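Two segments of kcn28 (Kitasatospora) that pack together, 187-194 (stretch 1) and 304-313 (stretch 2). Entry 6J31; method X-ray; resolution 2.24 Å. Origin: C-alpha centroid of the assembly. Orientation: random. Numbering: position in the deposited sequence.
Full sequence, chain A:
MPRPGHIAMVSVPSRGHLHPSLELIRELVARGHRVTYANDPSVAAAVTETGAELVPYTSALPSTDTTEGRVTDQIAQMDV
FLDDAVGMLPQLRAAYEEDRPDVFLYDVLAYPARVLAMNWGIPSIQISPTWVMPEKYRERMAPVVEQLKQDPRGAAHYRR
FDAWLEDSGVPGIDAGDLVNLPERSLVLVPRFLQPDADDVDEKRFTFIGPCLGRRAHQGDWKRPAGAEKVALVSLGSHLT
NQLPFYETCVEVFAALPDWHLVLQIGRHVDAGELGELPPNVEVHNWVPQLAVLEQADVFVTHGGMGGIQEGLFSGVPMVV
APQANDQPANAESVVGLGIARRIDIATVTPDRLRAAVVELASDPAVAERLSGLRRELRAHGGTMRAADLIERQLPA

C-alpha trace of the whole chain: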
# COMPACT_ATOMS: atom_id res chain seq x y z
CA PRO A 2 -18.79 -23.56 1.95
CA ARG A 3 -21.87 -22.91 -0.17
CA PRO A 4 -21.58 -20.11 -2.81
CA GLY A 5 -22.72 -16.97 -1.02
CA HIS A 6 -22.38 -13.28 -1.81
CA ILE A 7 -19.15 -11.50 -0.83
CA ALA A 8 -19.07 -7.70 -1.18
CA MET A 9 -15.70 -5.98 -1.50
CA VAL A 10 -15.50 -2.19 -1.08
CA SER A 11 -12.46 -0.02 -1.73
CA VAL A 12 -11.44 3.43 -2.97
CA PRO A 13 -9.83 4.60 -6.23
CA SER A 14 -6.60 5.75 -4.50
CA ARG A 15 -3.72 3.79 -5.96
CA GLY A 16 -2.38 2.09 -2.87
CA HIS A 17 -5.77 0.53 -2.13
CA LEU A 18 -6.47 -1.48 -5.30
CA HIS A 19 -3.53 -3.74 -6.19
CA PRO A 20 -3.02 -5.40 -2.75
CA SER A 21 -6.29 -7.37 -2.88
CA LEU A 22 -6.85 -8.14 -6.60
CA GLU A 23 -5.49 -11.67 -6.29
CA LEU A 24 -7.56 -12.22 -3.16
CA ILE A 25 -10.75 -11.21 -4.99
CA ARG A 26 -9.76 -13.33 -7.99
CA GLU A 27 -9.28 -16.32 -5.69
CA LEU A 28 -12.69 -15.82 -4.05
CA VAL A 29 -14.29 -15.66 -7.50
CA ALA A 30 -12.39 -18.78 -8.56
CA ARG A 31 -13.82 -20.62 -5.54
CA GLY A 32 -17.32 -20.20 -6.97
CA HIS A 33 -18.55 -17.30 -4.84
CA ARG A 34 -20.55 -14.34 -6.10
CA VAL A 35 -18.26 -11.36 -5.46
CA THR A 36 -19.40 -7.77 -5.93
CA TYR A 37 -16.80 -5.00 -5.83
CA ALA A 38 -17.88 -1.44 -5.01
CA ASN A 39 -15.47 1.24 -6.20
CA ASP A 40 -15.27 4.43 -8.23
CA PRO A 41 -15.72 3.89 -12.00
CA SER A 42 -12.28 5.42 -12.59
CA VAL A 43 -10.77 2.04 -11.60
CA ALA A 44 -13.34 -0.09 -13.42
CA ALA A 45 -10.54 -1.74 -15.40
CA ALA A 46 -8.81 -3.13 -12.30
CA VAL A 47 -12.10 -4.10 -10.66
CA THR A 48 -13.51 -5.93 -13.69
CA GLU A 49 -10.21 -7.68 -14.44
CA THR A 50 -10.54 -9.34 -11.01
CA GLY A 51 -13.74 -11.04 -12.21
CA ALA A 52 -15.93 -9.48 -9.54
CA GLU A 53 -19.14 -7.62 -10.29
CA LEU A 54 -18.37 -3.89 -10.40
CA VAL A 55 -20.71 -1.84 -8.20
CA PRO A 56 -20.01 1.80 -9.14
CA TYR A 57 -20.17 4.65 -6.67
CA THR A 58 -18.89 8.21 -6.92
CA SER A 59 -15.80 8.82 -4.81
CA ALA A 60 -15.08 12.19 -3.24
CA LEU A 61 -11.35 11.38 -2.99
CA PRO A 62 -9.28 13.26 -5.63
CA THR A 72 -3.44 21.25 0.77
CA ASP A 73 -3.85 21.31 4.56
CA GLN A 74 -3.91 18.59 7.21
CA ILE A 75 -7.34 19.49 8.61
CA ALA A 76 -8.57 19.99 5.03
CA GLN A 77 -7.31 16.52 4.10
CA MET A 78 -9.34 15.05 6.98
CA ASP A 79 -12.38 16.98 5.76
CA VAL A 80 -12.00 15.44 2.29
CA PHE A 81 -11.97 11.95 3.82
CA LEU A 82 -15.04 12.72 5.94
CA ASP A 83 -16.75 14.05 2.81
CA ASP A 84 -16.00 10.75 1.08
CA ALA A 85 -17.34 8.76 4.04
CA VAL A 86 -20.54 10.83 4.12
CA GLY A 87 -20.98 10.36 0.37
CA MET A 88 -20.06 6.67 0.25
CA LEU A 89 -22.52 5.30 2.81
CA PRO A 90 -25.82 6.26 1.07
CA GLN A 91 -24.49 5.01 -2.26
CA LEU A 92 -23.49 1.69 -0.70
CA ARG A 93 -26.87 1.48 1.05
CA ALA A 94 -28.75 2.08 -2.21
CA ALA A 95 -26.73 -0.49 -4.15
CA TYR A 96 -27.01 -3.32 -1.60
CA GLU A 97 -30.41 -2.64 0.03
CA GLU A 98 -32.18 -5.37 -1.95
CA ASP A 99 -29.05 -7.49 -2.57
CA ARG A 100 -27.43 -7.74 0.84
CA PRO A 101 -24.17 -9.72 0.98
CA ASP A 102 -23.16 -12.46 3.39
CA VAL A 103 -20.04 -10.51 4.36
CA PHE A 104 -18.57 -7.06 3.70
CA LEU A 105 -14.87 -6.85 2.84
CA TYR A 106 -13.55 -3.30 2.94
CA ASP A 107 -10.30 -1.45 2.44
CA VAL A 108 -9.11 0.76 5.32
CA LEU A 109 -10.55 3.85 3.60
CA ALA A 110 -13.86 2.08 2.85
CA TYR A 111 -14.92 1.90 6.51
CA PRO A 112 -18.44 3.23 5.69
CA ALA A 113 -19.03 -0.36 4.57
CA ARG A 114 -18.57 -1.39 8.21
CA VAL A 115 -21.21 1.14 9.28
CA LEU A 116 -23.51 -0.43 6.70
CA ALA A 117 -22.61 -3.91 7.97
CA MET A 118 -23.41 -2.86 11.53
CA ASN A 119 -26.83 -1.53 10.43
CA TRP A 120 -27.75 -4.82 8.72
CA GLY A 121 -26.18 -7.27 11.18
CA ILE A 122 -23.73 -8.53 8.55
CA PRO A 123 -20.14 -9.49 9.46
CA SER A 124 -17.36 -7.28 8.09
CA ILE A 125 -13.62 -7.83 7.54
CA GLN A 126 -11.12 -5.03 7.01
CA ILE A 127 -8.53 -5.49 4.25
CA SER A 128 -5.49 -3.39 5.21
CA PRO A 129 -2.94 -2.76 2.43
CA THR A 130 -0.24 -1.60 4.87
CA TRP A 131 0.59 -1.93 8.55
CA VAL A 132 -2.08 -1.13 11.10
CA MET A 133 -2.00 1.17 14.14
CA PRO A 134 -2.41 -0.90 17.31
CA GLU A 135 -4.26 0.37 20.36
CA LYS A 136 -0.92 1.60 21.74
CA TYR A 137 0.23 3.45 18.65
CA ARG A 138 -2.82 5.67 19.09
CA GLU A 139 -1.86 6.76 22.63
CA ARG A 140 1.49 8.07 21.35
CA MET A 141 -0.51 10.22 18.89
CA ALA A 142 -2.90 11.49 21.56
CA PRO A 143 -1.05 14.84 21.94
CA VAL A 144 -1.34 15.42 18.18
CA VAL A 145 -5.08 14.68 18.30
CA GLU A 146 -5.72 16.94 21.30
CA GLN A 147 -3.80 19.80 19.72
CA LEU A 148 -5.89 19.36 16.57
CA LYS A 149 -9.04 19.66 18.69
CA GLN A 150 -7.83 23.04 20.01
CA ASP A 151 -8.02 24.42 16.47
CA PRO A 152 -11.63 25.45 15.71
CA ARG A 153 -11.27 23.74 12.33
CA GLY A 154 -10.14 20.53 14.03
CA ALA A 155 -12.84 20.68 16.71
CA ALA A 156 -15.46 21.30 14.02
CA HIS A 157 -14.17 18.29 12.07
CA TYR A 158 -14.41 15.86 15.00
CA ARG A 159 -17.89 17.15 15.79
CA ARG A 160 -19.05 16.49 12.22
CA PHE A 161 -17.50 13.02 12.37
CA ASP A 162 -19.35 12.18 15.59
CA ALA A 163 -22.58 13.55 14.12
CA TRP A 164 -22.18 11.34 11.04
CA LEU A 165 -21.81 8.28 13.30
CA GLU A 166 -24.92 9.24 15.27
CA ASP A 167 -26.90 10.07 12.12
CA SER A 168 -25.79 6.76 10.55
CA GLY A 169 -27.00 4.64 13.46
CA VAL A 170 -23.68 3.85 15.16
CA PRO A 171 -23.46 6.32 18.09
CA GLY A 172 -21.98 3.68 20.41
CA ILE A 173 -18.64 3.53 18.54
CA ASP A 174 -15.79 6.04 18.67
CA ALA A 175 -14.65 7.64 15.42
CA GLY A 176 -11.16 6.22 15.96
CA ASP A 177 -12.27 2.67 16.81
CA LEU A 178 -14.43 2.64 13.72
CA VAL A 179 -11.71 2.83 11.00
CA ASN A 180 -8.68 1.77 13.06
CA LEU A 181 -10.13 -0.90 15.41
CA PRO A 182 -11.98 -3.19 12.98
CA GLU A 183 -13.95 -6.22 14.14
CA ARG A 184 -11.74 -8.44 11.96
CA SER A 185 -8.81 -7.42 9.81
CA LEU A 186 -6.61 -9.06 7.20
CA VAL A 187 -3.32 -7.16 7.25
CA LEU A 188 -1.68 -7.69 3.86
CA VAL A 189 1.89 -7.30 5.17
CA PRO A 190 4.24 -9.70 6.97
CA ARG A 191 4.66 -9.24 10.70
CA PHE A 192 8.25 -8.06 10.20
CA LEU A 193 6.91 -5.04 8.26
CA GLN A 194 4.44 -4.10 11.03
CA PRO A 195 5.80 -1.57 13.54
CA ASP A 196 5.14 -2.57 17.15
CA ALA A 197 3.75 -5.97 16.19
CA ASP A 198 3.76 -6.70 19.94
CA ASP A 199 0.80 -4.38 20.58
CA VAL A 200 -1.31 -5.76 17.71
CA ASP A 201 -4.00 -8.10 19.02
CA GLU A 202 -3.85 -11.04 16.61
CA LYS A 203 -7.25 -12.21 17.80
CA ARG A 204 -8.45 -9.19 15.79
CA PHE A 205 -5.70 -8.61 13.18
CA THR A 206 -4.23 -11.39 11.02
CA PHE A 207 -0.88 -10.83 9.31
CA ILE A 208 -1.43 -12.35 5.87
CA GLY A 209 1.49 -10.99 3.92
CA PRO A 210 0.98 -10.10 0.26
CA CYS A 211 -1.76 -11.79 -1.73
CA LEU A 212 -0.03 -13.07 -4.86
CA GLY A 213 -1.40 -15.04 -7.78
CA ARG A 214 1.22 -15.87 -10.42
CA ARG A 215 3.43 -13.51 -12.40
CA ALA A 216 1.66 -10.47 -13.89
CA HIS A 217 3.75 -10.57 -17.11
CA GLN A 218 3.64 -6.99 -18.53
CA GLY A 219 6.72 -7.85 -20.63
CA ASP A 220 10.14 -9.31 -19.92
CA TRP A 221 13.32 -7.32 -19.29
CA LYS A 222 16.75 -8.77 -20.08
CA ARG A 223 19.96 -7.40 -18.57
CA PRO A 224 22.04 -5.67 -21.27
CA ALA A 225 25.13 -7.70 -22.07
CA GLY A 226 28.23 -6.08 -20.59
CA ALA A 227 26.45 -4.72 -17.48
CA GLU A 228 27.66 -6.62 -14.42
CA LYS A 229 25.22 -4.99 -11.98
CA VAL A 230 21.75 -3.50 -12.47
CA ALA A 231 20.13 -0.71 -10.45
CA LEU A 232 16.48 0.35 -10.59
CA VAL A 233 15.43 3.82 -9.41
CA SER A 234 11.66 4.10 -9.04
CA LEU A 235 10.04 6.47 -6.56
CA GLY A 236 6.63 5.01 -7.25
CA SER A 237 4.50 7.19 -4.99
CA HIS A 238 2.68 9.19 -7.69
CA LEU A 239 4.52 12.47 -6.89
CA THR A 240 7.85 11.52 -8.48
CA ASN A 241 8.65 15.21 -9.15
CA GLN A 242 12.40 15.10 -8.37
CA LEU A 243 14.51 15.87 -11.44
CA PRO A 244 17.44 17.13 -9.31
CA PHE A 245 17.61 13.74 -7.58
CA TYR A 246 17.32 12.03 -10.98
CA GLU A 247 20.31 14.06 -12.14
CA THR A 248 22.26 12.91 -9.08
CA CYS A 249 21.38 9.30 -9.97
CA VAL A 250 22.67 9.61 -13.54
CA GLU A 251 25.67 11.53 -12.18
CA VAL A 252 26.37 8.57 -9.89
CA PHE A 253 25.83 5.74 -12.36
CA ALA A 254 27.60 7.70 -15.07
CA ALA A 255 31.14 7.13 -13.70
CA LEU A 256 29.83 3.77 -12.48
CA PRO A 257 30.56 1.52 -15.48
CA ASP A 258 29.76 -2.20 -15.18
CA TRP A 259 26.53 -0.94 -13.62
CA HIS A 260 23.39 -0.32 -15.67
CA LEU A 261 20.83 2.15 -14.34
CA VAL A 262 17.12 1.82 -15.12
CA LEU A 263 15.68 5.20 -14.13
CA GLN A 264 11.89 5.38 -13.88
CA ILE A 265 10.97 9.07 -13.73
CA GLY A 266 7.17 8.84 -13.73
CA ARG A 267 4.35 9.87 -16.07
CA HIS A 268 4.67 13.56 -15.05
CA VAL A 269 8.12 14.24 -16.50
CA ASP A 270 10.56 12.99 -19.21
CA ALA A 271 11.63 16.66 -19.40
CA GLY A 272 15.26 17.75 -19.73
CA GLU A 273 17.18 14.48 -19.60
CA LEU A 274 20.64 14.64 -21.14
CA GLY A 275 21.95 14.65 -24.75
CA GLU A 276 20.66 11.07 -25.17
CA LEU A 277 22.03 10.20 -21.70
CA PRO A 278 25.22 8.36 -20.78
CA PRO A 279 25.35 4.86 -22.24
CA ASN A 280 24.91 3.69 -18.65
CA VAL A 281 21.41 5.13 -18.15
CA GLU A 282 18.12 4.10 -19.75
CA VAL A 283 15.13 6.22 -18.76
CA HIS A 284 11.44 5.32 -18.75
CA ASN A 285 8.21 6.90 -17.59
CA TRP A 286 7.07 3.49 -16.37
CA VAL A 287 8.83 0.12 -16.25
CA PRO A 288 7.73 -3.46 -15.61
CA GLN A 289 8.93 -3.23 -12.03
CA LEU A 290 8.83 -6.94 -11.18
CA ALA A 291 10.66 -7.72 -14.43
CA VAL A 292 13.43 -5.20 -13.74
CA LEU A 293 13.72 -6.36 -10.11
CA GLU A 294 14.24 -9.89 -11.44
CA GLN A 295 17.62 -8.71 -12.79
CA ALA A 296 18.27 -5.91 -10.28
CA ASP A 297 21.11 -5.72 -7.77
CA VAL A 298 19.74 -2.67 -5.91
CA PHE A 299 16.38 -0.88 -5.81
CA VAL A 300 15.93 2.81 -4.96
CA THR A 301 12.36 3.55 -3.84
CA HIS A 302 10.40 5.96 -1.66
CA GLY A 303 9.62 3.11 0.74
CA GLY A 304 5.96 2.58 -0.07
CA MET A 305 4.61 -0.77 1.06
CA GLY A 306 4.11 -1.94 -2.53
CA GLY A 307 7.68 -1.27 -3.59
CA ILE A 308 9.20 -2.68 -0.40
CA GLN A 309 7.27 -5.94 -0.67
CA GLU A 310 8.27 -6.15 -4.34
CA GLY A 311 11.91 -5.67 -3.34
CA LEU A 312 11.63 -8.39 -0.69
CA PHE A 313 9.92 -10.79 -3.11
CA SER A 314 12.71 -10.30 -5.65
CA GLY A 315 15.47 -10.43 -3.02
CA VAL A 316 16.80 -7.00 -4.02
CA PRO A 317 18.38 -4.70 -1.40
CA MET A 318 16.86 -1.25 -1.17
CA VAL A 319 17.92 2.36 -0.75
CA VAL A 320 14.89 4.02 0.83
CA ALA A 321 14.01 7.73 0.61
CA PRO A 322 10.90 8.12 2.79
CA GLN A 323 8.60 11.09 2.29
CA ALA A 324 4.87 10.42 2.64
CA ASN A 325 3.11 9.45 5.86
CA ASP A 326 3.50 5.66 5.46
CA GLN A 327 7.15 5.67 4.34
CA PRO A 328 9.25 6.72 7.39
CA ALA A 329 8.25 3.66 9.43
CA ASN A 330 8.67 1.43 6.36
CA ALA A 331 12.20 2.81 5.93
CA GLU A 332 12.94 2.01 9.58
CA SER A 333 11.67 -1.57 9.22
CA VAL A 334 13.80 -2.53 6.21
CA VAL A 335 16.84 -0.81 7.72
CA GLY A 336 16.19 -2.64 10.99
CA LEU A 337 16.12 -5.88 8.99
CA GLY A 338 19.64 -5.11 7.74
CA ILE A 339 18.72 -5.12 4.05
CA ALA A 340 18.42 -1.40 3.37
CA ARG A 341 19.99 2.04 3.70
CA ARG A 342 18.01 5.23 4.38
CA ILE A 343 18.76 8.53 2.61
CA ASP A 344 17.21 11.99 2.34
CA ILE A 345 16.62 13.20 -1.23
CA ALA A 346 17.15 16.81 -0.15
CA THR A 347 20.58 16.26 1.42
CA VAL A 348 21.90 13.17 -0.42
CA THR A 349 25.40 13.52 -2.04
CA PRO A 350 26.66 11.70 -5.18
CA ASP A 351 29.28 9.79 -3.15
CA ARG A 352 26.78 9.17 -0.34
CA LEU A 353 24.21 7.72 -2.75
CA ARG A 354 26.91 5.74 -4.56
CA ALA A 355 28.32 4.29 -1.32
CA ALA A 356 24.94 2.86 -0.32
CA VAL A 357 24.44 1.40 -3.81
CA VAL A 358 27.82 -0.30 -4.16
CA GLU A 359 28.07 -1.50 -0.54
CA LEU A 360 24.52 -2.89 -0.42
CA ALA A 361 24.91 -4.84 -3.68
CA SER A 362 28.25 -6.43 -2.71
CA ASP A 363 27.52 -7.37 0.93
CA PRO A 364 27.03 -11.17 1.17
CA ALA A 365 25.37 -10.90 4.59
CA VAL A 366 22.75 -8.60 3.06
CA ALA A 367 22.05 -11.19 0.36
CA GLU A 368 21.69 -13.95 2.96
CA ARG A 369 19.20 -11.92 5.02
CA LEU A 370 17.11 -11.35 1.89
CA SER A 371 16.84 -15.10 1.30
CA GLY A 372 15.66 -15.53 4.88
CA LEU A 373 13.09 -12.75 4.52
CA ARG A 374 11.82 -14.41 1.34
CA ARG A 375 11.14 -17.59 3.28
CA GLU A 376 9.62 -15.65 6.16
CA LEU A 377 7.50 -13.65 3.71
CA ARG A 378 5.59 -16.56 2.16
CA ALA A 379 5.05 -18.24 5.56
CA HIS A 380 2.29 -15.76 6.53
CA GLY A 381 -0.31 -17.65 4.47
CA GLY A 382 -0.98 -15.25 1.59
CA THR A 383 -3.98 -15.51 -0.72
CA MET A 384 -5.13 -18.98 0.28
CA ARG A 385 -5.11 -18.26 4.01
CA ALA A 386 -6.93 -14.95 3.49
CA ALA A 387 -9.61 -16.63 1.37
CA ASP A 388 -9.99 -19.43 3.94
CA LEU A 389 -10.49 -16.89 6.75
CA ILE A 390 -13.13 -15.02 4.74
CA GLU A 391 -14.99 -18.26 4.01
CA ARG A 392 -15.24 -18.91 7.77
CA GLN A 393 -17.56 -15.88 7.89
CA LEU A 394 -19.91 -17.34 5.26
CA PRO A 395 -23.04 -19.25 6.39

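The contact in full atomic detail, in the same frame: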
# COMPACT_ATOMS: atom_id res chain seq x y z
N VAL A 187 -4.40 -8.11 7.47
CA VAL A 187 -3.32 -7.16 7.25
C VAL A 187 -2.41 -7.76 6.19
O VAL A 187 -1.74 -8.76 6.42
CB VAL A 187 -2.55 -6.86 8.55
CG1 VAL A 187 -1.60 -5.69 8.35
CG2 VAL A 187 -3.53 -6.58 9.68
N LEU A 188 -2.36 -7.12 5.02
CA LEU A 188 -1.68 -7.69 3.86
C LEU A 188 -0.19 -7.39 3.87
O LEU A 188 0.39 -7.08 2.83
CB LEU A 188 -2.35 -7.15 2.60
CG LEU A 188 -3.78 -7.65 2.36
CD1 LEU A 188 -4.20 -7.51 0.90
CD2 LEU A 188 -3.95 -9.09 2.85
N VAL A 189 0.44 -7.45 5.03
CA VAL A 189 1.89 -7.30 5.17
C VAL A 189 2.39 -8.39 6.11
O VAL A 189 1.63 -8.92 6.93
CB VAL A 189 2.28 -5.90 5.69
CG1 VAL A 189 1.60 -4.79 4.89
CG2 VAL A 189 1.94 -5.76 7.16
N PRO A 190 3.66 -8.78 5.99
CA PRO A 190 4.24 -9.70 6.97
C PRO A 190 4.43 -9.01 8.31
O PRO A 190 4.51 -7.78 8.39
CB PRO A 190 5.58 -10.10 6.35
CG PRO A 190 5.92 -8.97 5.43
CD PRO A 190 4.61 -8.45 4.91
N ARG A 191 4.52 -9.82 9.37
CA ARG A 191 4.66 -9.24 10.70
C ARG A 191 5.95 -8.44 10.83
O ARG A 191 6.00 -7.46 11.59
CB ARG A 191 4.57 -10.33 11.78
CG ARG A 191 5.87 -11.09 12.05
CD ARG A 191 5.77 -12.11 13.22
NE ARG A 191 4.57 -12.95 13.17
CZ ARG A 191 3.46 -12.72 13.87
NH1 ARG A 191 3.39 -11.66 14.68
NH2 ARG A 191 2.43 -13.54 13.75
N PHE A 192 7.00 -8.81 10.09
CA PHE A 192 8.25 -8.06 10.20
C PHE A 192 8.20 -6.70 9.52
O PHE A 192 9.18 -5.94 9.63
CB PHE A 192 9.44 -8.89 9.68
CG PHE A 192 9.36 -9.26 8.22
CD1 PHE A 192 9.63 -8.32 7.23
CD2 PHE A 192 9.06 -10.55 7.83
CE1 PHE A 192 9.57 -8.66 5.89
CE2 PHE A 192 9.01 -10.90 6.49
CZ PHE A 192 9.26 -9.96 5.52
N LEU A 193 7.12 -6.38 8.80
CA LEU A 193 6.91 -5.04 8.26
C LEU A 193 5.86 -4.25 9.04
O LEU A 193 5.50 -3.15 8.63
CB LEU A 193 6.49 -5.11 6.78
CG LEU A 193 7.55 -5.57 5.79
CD1 LEU A 193 7.07 -5.45 4.34
CD2 LEU A 193 8.85 -4.79 6.00
N GLN A 194 5.41 -4.78 10.19
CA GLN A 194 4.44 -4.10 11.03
C GLN A 194 5.16 -3.49 12.22
O GLN A 194 5.71 -4.23 13.05
CB GLN A 194 3.37 -5.07 11.51
CG GLN A 194 2.51 -4.54 12.67
CD GLN A 194 1.49 -3.51 12.22
OE1 GLN A 194 0.69 -3.76 11.32
NE2 GLN A 194 1.51 -2.35 12.85
N GLY A 304 7.34 3.01 -0.14
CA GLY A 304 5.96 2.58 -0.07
C GLY A 304 5.86 1.08 0.11
O GLY A 304 6.77 0.33 -0.26
N MET A 305 4.76 0.64 0.71
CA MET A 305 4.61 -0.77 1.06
C MET A 305 4.64 -1.65 -0.19
O MET A 305 5.13 -2.79 -0.14
CB MET A 305 3.31 -0.99 1.84
CG MET A 305 3.16 -2.38 2.43
SD MET A 305 4.54 -2.89 3.48
CE MET A 305 4.25 -1.89 4.95
N GLY A 306 4.10 -1.16 -1.30
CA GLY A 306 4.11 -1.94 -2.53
C GLY A 306 5.51 -2.18 -3.05
O GLY A 306 5.87 -3.30 -3.40
N GLY A 307 6.31 -1.12 -3.12
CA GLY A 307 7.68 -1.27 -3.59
C GLY A 307 8.53 -2.13 -2.67
O GLY A 307 9.32 -2.96 -3.13
N ILE A 308 8.38 -1.94 -1.35
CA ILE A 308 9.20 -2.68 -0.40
C ILE A 308 8.90 -4.17 -0.48
O ILE A 308 9.82 -5.00 -0.48
CB ILE A 308 8.98 -2.13 1.02
CG1 ILE A 308 9.84 -0.89 1.23
CG2 ILE A 308 9.30 -3.19 2.07
CD1 ILE A 308 9.58 -0.19 2.52
N GLN A 309 7.62 -4.53 -0.55
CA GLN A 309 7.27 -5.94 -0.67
C GLN A 309 7.72 -6.51 -2.01
O GLN A 309 8.03 -7.70 -2.10
CB GLN A 309 5.77 -6.12 -0.47
CG GLN A 309 5.32 -5.79 0.95
CD GLN A 309 3.93 -6.31 1.25
OE1 GLN A 309 3.06 -5.58 1.72
NE2 GLN A 309 3.72 -7.59 1.00
N GLU A 310 7.73 -5.69 -3.06
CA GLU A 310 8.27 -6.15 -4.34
C GLU A 310 9.78 -6.35 -4.27
O GLU A 310 10.32 -7.29 -4.87
CB GLU A 310 7.90 -5.18 -5.45
CG GLU A 310 6.56 -5.48 -6.09
CD GLU A 310 6.11 -4.38 -7.03
OE1 GLU A 310 6.73 -3.30 -7.02
OE2 GLU A 310 5.14 -4.61 -7.79
N GLY A 311 10.48 -5.48 -3.54
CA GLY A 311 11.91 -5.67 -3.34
C GLY A 311 12.21 -6.94 -2.56
O GLY A 311 13.11 -7.71 -2.93
N LEU A 312 11.46 -7.18 -1.49
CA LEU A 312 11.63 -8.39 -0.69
C LEU A 312 11.35 -9.64 -1.52
O LEU A 312 12.11 -10.62 -1.46
CB LEU A 312 10.69 -8.35 0.52
CG LEU A 312 11.08 -7.42 1.66
CD1 LEU A 312 9.97 -7.35 2.68
CD2 LEU A 312 12.36 -7.92 2.29
N PHE A 313 10.27 -9.62 -2.31
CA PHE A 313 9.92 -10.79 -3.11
C PHE A 313 11.02 -11.12 -4.10
O PHE A 313 11.32 -12.30 -4.34
CB PHE A 313 8.59 -10.54 -3.83
CG PHE A 313 8.13 -11.69 -4.67
CD1 PHE A 313 7.55 -12.80 -4.10
CD2 PHE A 313 8.28 -11.65 -6.05
CE1 PHE A 313 7.13 -13.87 -4.88
CE2 PHE A 313 7.87 -12.70 -6.84
CZ PHE A 313 7.29 -13.81 -6.26

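The contact joins an irregular segment to a helix, and side chains carry nearly all of it. Stretch 2 is helical from Met 305 to Phe 313, with Gly 304 at the N-cap position; the i to i+4 bonds run without a break from Ile 308 N to Gly 304 O (3.0 Å) through Phe 313 N to Gln 309 O (3.0 Å). The nearest pair of CA atoms is Val 189 and Gln 309, 8.1 Å apart, a spacing that leaves room for side chains between them. The two stretches bury 310 Å² in total, and no clear hydrogen bond crosses between them.

Val 187 stays out of reach, with its CG1 7.8 Å from Met 305 CE. Leu 188 contributes through its backbone: its CA-to-CB bond points sideways and its end leads off from the helix, while Leu 188 O lies 3.3 Å from Gln 309 OE1. Two oxygens facing each other at this distance suggest that the amide of Gln 309 is probably turned over in the model; with it turned back, the pair may be a hydrogen bond.

Val 189 points sideways in the m rotamer, and its CG1 comes within 3.8 Å of Met 305 SD, an apolar contact with the thioether. Pro 190 adds a smaller surface, 14 Å², beside the end of the Gln 309 side chain. Its carbonyl also helps shape what follows, because Leu 193 N bonds to Pro 190 O at 3.0 Å as the chain enters the 3-10 segment 191-193. Arg 191 makes no contact with the helix.

Phe 192 leaves the backbone sideways, yet the end of its side chain comes nearer, with chi1 at 62° (p). Its CE1 meets Leu 312 CD1 at 3.5 Å, and that methyl lies at the ring edge, near the ring plane, so the contact does not involve stacking on the face.

Leu 193 is the centre of the packing. It points toward the helix and has 71 Å² covered, the largest area of any residue here. Its CD1 lies 3.7 Å from Met 305 SD, 3.9 Å from Ile 308 CG2, 3.8 Å from Gln 309 CG and 3.8 Å from Leu 312 CD1. Positions 305, 308, 309 and 312 follow the i, i+3, i+4, i+7 pattern and so share one side of the helix; a single methyl can therefore touch all four. Dispersion and the exclusion of water account for such contacts. Beyond it, Gln 194 turns sideways, its CB 7.3 Å from Met 305 CE, and the contact ends.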